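Side-chain contacts in 4-hydroxybutyrate CoA-transferase (Porphyromonas gingivalis, PDB 3EH7), which probably transfers coenzyme A from an acyl-CoA to a carboxylate such as acetate or 4-hydroxybutyrate: residues 291-295 with 296-300; 104-107 with 108-111; 140-143 with 144-148. All coordinates share one frame; numbering follows the deposited sequence.

Contact 1. Residues 291-295 with 296-300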
loop_
_atom_site.group_PDB
_atom_site.type_symbol
_atom_site.label_atom_id
_atom_site.label_comp_id
_atom_site.label_asym_id
_atom_site.label_seq_id
_atom_site.Cartn_x
_atom_site.Cartn_y
_atom_site.Cartn_z
ATOM N N GLU A 291 8.224 -5.693 -25.066
ATOM C CA GLU A 291 8.002 -4.279 -24.947
ATOM C C GLU A 291 8.374 -3.801 -23.551
ATOM O O GLU A 291 7.851 -4.308 -22.546
ATOM C CB GLU A 291 6.537 -3.929 -25.295
ATOM C CG GLU A 291 6.249 -4.090 -26.766
ATOM C CD GLU A 291 4.811 -3.759 -27.163
ATOM O OE1 GLU A 291 3.956 -3.527 -26.278
ATOM O OE2 GLU A 291 4.533 -3.804 -28.378
ATOM N N LEU A 292 9.320 -2.861 -23.491
ATOM C CA LEU A 292 9.621 -2.191 -22.240
ATOM C C LEU A 292 8.918 -0.854 -22.183
ATOM O O LEU A 292 8.795 -0.159 -23.204
ATOM C CB LEU A 292 11.109 -1.984 -22.018
ATOM C CG LEU A 292 12.000 -3.221 -21.870
ATOM C CD1 LEU A 292 13.294 -2.924 -21.091
ATOM C CD2 LEU A 292 11.234 -4.439 -21.304
ATOM N N TYR A 293 8.452 -0.519 -20.974
ATOM C CA TYR A 293 7.872 0.792 -20.662
ATOM C C TYR A 293 8.505 1.300 -19.374
ATOM O O TYR A 293 9.043 0.522 -18.575
ATOM C CB TYR A 293 6.366 0.696 -20.465
ATOM C CG TYR A 293 5.597 0.145 -21.630
ATOM C CD1 TYR A 293 5.495 -1.225 -21.837
ATOM C CD2 TYR A 293 4.954 1.006 -22.531
ATOM C CE1 TYR A 293 4.781 -1.729 -22.911
ATOM C CE2 TYR A 293 4.260 0.529 -23.604
ATOM C CZ TYR A 293 4.150 -0.835 -23.796
ATOM O OH TYR A 293 3.446 -1.303 -24.906
ATOM N N PRO A 294 8.432 2.615 -19.148
ATOM C CA PRO A 294 8.955 3.147 -17.909
ATOM C C PRO A 294 8.201 2.638 -16.681
ATOM O O PRO A 294 7.021 2.203 -16.744
ATOM C CB PRO A 294 8.843 4.672 -18.082
ATOM C CG PRO A 294 7.992 4.893 -19.258
ATOM C CD PRO A 294 8.010 3.665 -20.089
ATOM N N VAL A 295 8.901 2.674 -15.561
ATOM C CA VAL A 295 8.419 1.995 -14.374
ATOM C C VAL A 295 7.074 2.557 -13.849
ATOM O O VAL A 295 6.292 1.815 -13.233
ATOM C CB VAL A 295 9.510 1.937 -13.275
ATOM C CG1 VAL A 295 9.828 3.377 -12.707
ATOM C CG2 VAL A 295 9.091 0.927 -12.167
ATOM N N ASP A 296 6.798 3.850 -14.109
ATOM C CA ASP A 296 5.547 4.448 -13.674
ATOM C C ASP A 296 4.358 3.910 -14.450
ATOM O O ASP A 296 3.222 4.117 -14.039
ATOM C CB ASP A 296 5.580 5.985 -13.715
ATOM C CG ASP A 296 5.896 6.545 -15.087
ATOM O OD1 ASP A 296 6.735 5.984 -15.818
ATOM O OD2 ASP A 296 5.352 7.599 -15.403
ATOM N N TYR A 297 4.602 3.228 -15.569
ATOM C CA TYR A 297 3.561 2.505 -16.248
ATOM C C TYR A 297 3.517 1.065 -15.771
ATOM O O TYR A 297 2.499 0.617 -15.200
ATOM C CB TYR A 297 3.735 2.604 -17.779
ATOM C CG TYR A 297 2.681 1.849 -18.552
ATOM C CD1 TYR A 297 1.412 2.377 -18.732
ATOM C CD2 TYR A 297 2.950 0.590 -19.079
ATOM C CE1 TYR A 297 0.435 1.683 -19.431
ATOM C CE2 TYR A 297 2.001 -0.099 -19.785
ATOM C CZ TYR A 297 0.749 0.447 -19.965
ATOM O OH TYR A 297 -0.176 -0.263 -20.641
ATOM N N VAL A 298 4.631 0.344 -15.917
ATOM C CA VAL A 298 4.643 -1.115 -15.659
ATOM C C VAL A 298 4.308 -1.496 -14.222
ATOM O O VAL A 298 3.559 -2.472 -13.991
ATOM C CB VAL A 298 5.957 -1.793 -16.091
ATOM C CG1 VAL A 298 5.919 -3.346 -15.856
ATOM C CG2 VAL A 298 6.273 -1.457 -17.559
ATOM N N ASN A 299 4.848 -0.747 -13.258
ATOM C CA ASN A 299 4.745 -1.108 -11.850
ATOM C C ASN A 299 3.582 -0.399 -11.150
ATOM O O ASN A 299 3.414 -0.518 -9.947
ATOM C CB ASN A 299 6.054 -0.771 -11.101
ATOM C CG ASN A 299 7.094 -1.879 -11.138
ATOM O OD1 ASN A 299 7.367 -2.465 -12.191
ATOM N ND2 ASN A 299 7.759 -2.091 -10.002
ATOM N N ASP A 300 2.798 0.380 -11.884
ATOM C CA ASP A 300 1.671 1.056 -11.272
ATOM C C ASP A 300 0.644 -0.026 -10.895
ATOM O O ASP A 300 0.216 -0.786 -11.749
ATOM C CB ASP A 300 1.048 2.004 -12.246
ATOM C CG ASP A 300 -0.055 2.850 -11.616
ATOM O OD1 ASP A 300 -0.808 2.396 -10.714
ATOM O OD2 ASP A 300 -0.170 3.981 -12.038
#
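Y293 and Y297 run side by side and point the same way where strand 290-292 gives way to the short helix 295-298. This is a strand-to-helix turn in the acetyl-CoA hydrolase/transferase C-terminal domain, at the C-terminal end of strand 290-292, next to the outermost strand 167-168 of the mixed sheet. The ring centroids are 4.9 Å apart and the planes diverge by 42°, an oblique pairing. CE2 of Y297 sits over the centre of the Y293 ring, on one face. The Y297 ring gets there because its CG stands opposite the backbone N (chi1 179°), which swings it back over the strand end. Beside it, CG2 of V298 meets CB of Y293 at 3.6 Å. Further along, V295 lays CG2 against the amide carbon CG of N299, also at 3.6 Å.

The helix start fixes these positions. P294 is the N-cap residue, and its carbonyl O accepts two bonds: V298 N at 3.1 Å, in the carbonyl plane, and Y297 N at 2.9 Å from above that plane. Outside the turn, Y297 OH is hydrogen-bonded to H265 NE2, R114 pairs with the D296 carboxylate, and the N299 amide is held by Y344, D343 and E242. At the strand end, the Y293 hydroxyl donates to E291 OE1 over 2.7 Å, reaching that oxygen from 48° out of the carboxylate plane.

Contact 2. Residues 104-107 with 108-111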
loop_
_atom_site.group_PDB
_atom_site.type_symbol
_atom_site.label_atom_id
_atom_site.label_comp_id
_atom_site.label_asym_id
_atom_site.label_seq_id
_atom_site.Cartn_x
_atom_site.Cartn_y
_atom_site.Cartn_z
ATOM N N VAL A 104 11.150 5.008 -1.465
ATOM C CA VAL A 104 10.151 5.442 -2.416
ATOM C C VAL A 104 9.579 4.177 -3.026
ATOM O O VAL A 104 10.253 3.167 -3.049
ATOM C CB VAL A 104 10.789 6.351 -3.498
ATOM C CG1 VAL A 104 11.891 5.615 -4.195
ATOM C CG2 VAL A 104 9.721 6.886 -4.480
ATOM N N PHE A 105 8.334 4.202 -3.473
ATOM C CA PHE A 105 7.827 3.095 -4.280
ATOM C C PHE A 105 8.440 3.219 -5.674
ATOM O O PHE A 105 8.497 4.298 -6.229
ATOM C CB PHE A 105 6.320 3.144 -4.409
ATOM C CG PHE A 105 5.576 2.771 -3.149
ATOM C CD1 PHE A 105 6.003 1.731 -2.350
ATOM C CD2 PHE A 105 4.405 3.460 -2.797
ATOM C CE1 PHE A 105 5.296 1.381 -1.196
ATOM C CE2 PHE A 105 3.690 3.096 -1.677
ATOM C CZ PHE A 105 4.151 2.058 -0.859
ATOM N N PHE A 106 8.874 2.115 -6.240
ATOM C CA PHE A 106 9.556 2.136 -7.537
ATOM C C PHE A 106 8.696 2.838 -8.619
ATOM O O PHE A 106 9.184 3.716 -9.326
ATOM C CB PHE A 106 9.909 0.704 -7.931
ATOM C CG PHE A 106 10.890 0.588 -9.074
ATOM C CD1 PHE A 106 11.562 1.691 -9.599
ATOM C CD2 PHE A 106 11.152 -0.662 -9.619
ATOM C CE1 PHE A 106 12.448 1.534 -10.662
ATOM C CE2 PHE A 106 12.037 -0.817 -10.654
ATOM C CZ PHE A 106 12.697 0.278 -11.179
ATOM N N TYR A 107 7.418 2.472 -8.731
ATOM C CA TYR A 107 6.523 3.110 -9.715
ATOM C C TYR A 107 6.348 4.626 -9.560
ATOM O O TYR A 107 5.961 5.292 -10.505
ATOM C CB TYR A 107 5.152 2.407 -9.777
ATOM C CG TYR A 107 4.171 2.906 -8.756
ATOM C CD1 TYR A 107 4.159 2.377 -7.485
ATOM C CD2 TYR A 107 3.279 3.958 -9.049
ATOM C CE1 TYR A 107 3.268 2.822 -6.525
ATOM C CE2 TYR A 107 2.393 4.417 -8.084
ATOM C CZ TYR A 107 2.403 3.835 -6.822
ATOM O OH TYR A 107 1.555 4.236 -5.825
ATOM N N GLU A 108 6.633 5.159 -8.371
ATOM C CA GLU A 108 6.508 6.570 -8.068
ATOM C C GLU A 108 7.746 7.400 -8.403
ATOM O O GLU A 108 7.687 8.634 -8.419
ATOM C CB GLU A 108 6.183 6.771 -6.578
ATOM C CG GLU A 108 4.729 7.060 -6.280
ATOM C CD GLU A 108 4.510 7.484 -4.830
ATOM O OE1 GLU A 108 4.745 6.672 -3.914
ATOM O OE2 GLU A 108 4.121 8.657 -4.604
ATOM N N VAL A 109 8.867 6.736 -8.652
ATOM C CA VAL A 109 10.112 7.444 -8.926
ATOM C C VAL A 109 10.039 8.424 -10.106
ATOM O O VAL A 109 10.472 9.575 -9.977
ATOM C CB VAL A 109 11.264 6.435 -9.103
ATOM C CG1 VAL A 109 12.499 7.107 -9.649
ATOM C CG2 VAL A 109 11.527 5.745 -7.748
ATOM N N PRO A 110 9.484 8.003 -11.257
ATOM C CA PRO A 110 9.461 8.950 -12.404
ATOM C C PRO A 110 8.714 10.255 -12.123
ATOM O O PRO A 110 9.215 11.334 -12.459
ATOM C CB PRO A 110 8.785 8.153 -13.515
ATOM C CG PRO A 110 9.079 6.675 -13.122
ATOM C CD PRO A 110 8.998 6.663 -11.639
ATOM N N SER A 111 7.547 10.194 -11.480
ATOM C CA SER A 111 6.839 11.452 -11.166
ATOM C C SER A 111 7.612 12.298 -10.152
ATOM O O SER A 111 7.633 13.530 -10.238
ATOM C CB SER A 111 5.420 11.193 -10.684
ATOM O OG SER A 111 5.451 10.373 -9.531
HETATM O O HOH W 1 6.710 6.332 -2.505
HETATM O O HOH W 2 5.762 8.054 -11.193
#
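F105 O accepts a hydrogen bond from E108 N at 3.0 Å, and F106 O one from V109 N at 3.1 Å. These two i to i+3 bonds close overlapping type I turns, 105-108 and 106-109, that lead into helix 109-114 of the acetyl-CoA hydrolase/transferase N-terminal domain. Y107, at phi -59° and psi -21°, is a central residue of both. Each donor stands well above the carbonyl plane it meets, and V109 N also makes a weak second bond to F105 O.

E108 carries most of the side-chain contact. Its CG rests over one face of the Y107 ring as a CH-pi contact, 4.2 Å from the centroid and offset toward the rim, the two side chains running alongside each other. The Y107 ring is placed there by a chi1 of 86°, which folds it over its own backbone and brings E108 N above the same ring. Beyond CG the glutamate is extended and sets OE1 3.4 Å from F105 CD2. A water bridges the same two residues, accepting from F105 N and donating to E108 OE1. OE2 ties the turn to K402 of the second subunit through a salt bridge.

On another side of the turn, V104 crosses V109 at about a right angle, CG1 to CG2 at 3.6 Å, and that same V109 CG2 lies at the edge of the F106 ring. After the turn, S111 OG donates to E108 O at 3.0 Å.

Contact 3. Residues 140-143 with 144-148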
loop_
_atom_site.group_PDB
_atom_site.type_symbol
_atom_site.label_atom_id
_atom_site.label_comp_id
_atom_site.label_asym_id
_atom_site.label_seq_id
_atom_site.Cartn_x
_atom_site.Cartn_y
_atom_site.Cartn_z
ATOM N N VAL A 140 17.893 -2.518 -22.590
ATOM C CA VAL A 140 17.475 -3.332 -21.464
ATOM C C VAL A 140 17.113 -2.532 -20.190
ATOM O O VAL A 140 16.713 -3.129 -19.214
ATOM C CB VAL A 140 18.598 -4.386 -21.078
ATOM C CG1 VAL A 140 18.888 -5.337 -22.233
ATOM C CG2 VAL A 140 19.885 -3.695 -20.646
ATOM N N SER A 141 17.266 -1.204 -20.197
ATOM C CA SER A 141 17.013 -0.372 -19.014
ATOM C C SER A 141 16.110 0.825 -19.307
ATOM O O SER A 141 16.570 1.899 -19.673
ATOM C CB SER A 141 18.341 0.069 -18.385
ATOM O OG SER A 141 19.069 -1.076 -17.966
ATOM N N CYS A 142 14.808 0.613 -19.152
ATOM C CA CYS A 142 13.810 1.652 -19.338
ATOM C C CYS A 142 13.490 2.226 -17.970
ATOM O O CYS A 142 13.880 3.367 -17.666
ATOM C CB CYS A 142 12.571 1.091 -20.043
ATOM S SG CYS A 142 11.322 2.332 -20.520
ATOM N N ASP A 143 12.781 1.447 -17.147
ATOM C CA ASP A 143 12.686 1.721 -15.696
ATOM C C ASP A 143 12.569 3.210 -15.280
ATOM O O ASP A 143 11.602 3.873 -15.637
ATOM C CB ASP A 143 13.797 0.931 -14.969
ATOM C CG ASP A 143 15.198 1.179 -15.529
ATOM O OD1 ASP A 143 15.777 2.258 -15.257
ATOM O OD2 ASP A 143 15.740 0.269 -16.202
ATOM N N TYR A 144 13.508 3.734 -14.505
ATOM C CA TYR A 144 13.571 5.159 -14.237
ATOM C C TYR A 144 14.631 5.824 -15.115
ATOM O O TYR A 144 14.780 7.037 -15.087
ATOM C CB TYR A 144 13.909 5.426 -12.763
ATOM C CG TYR A 144 15.324 5.003 -12.406
ATOM C CD1 TYR A 144 16.398 5.875 -12.549
ATOM C CD2 TYR A 144 15.592 3.704 -12.000
ATOM C CE1 TYR A 144 17.680 5.469 -12.245
ATOM C CE2 TYR A 144 16.868 3.289 -11.703
ATOM C CZ TYR A 144 17.909 4.174 -11.821
ATOM O OH TYR A 144 19.181 3.740 -11.524
ATOM N N SER A 145 15.415 5.015 -15.831
ATOM C CA SER A 145 16.523 5.512 -16.643
ATOM C C SER A 145 16.001 6.440 -17.723
ATOM O O SER A 145 16.558 7.524 -17.952
ATOM C CB SER A 145 17.300 4.344 -17.274
ATOM O OG SER A 145 17.780 3.420 -16.303
ATOM N N LYS A 146 14.919 6.032 -18.387
ATOM C CA LYS A 146 14.299 6.859 -19.419
ATOM C C LYS A 146 13.707 8.145 -18.843
ATOM O O LYS A 146 14.038 9.226 -19.337
ATOM C CB LYS A 146 13.268 6.059 -20.213
ATOM C CG LYS A 146 12.329 6.862 -21.117
ATOM C CD LYS A 146 11.632 5.908 -22.091
ATOM C CE LYS A 146 10.841 6.598 -23.139
ATOM N NZ LYS A 146 9.697 7.196 -22.562
ATOM N N PRO A 147 12.853 8.035 -17.800
ATOM C CA PRO A 147 12.388 9.236 -17.116
ATOM C C PRO A 147 13.526 10.158 -16.667
ATOM O O PRO A 147 13.399 11.360 -16.810
ATOM C CB PRO A 147 11.633 8.689 -15.919
ATOM C CG PRO A 147 11.122 7.364 -16.365
ATOM C CD PRO A 147 12.066 6.848 -17.389
ATOM N N ALA A 148 14.638 9.605 -16.179
ATOM C CA ALA A 148 15.770 10.450 -15.785
ATOM C C ALA A 148 16.326 11.224 -16.986
ATOM O O ALA A 148 16.547 12.432 -16.903
ATOM C CB ALA A 148 16.870 9.625 -15.110
#
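The Y144 ring carries D143 OD1 over one face, with CD2 the nearest ring atom at 3.6 Å. Lying there, OD1 accepts from both S145 OG and S145 N. S145 OG comes in on the syn lone pair of OD1, at a short 2.5 Å, whereas S145 N reaches OD1 from above the carboxylate plane at 2.8 Å. Y144 N adds a weak, strongly bent bond to the same atom. Several donors converging on one oxygen should hold the carboxylate's rotation and would probably favour its ionised form.

D143 precedes the turn into helix 145-151, in the acetyl-CoA hydrolase/transferase N-terminal domain. Because its OD1 accepts from the backbone N two residues on, S145 N, the pair forms an Asx turn that caps the start of that helix. The torsions suit the task: with chi1 at 53°, CG of D143 lies between its own backbone N and carbonyl carbon and bends OD1 round toward the following amides. The backbone of D143, at phi 39° and psi -119°, is unusual for any residue but glycine; together with the ordinary angles of Y144 it fits the second position of a type II' turn, residues 142-145. Next to the cap, K146 N donates to C142 O over 2.9 Å in an almost straight bond, in the carbonyl plane.

C142 SG touches CD of K146 at 3.9 Å, partway along a chain that stays extended until chi4 bends it. P147 packs on the D143 carbonyl through its ring CD. Among outside partners, E150 pairs with K146 NZ, S145 OG takes a hydrogen bond from H35 N, and S141 OG is bonded to H35 O.

The three turns meet in one buried region where the N-terminal and C-terminal domains of the family come together. The centre of contact 1 lies about 9 Å from that of contact 3 and about 11 Å from that of contact 2, and the centres of the latter two are about 12 Å apart. A probable hydrogen bond from V295 N to D143 O, 3.0 Å, ties contact 1 to contact 3. Contact 1 packs on contact 2 through D296 CB and Y107 O, 3.3 Å apart, while contacts 2 and 3 meet through P110 CB and P147 CB at 3.8 Å. No ligand or catalytic residue is identified among these residues, so the link to coenzyme A transfer remains unestablished.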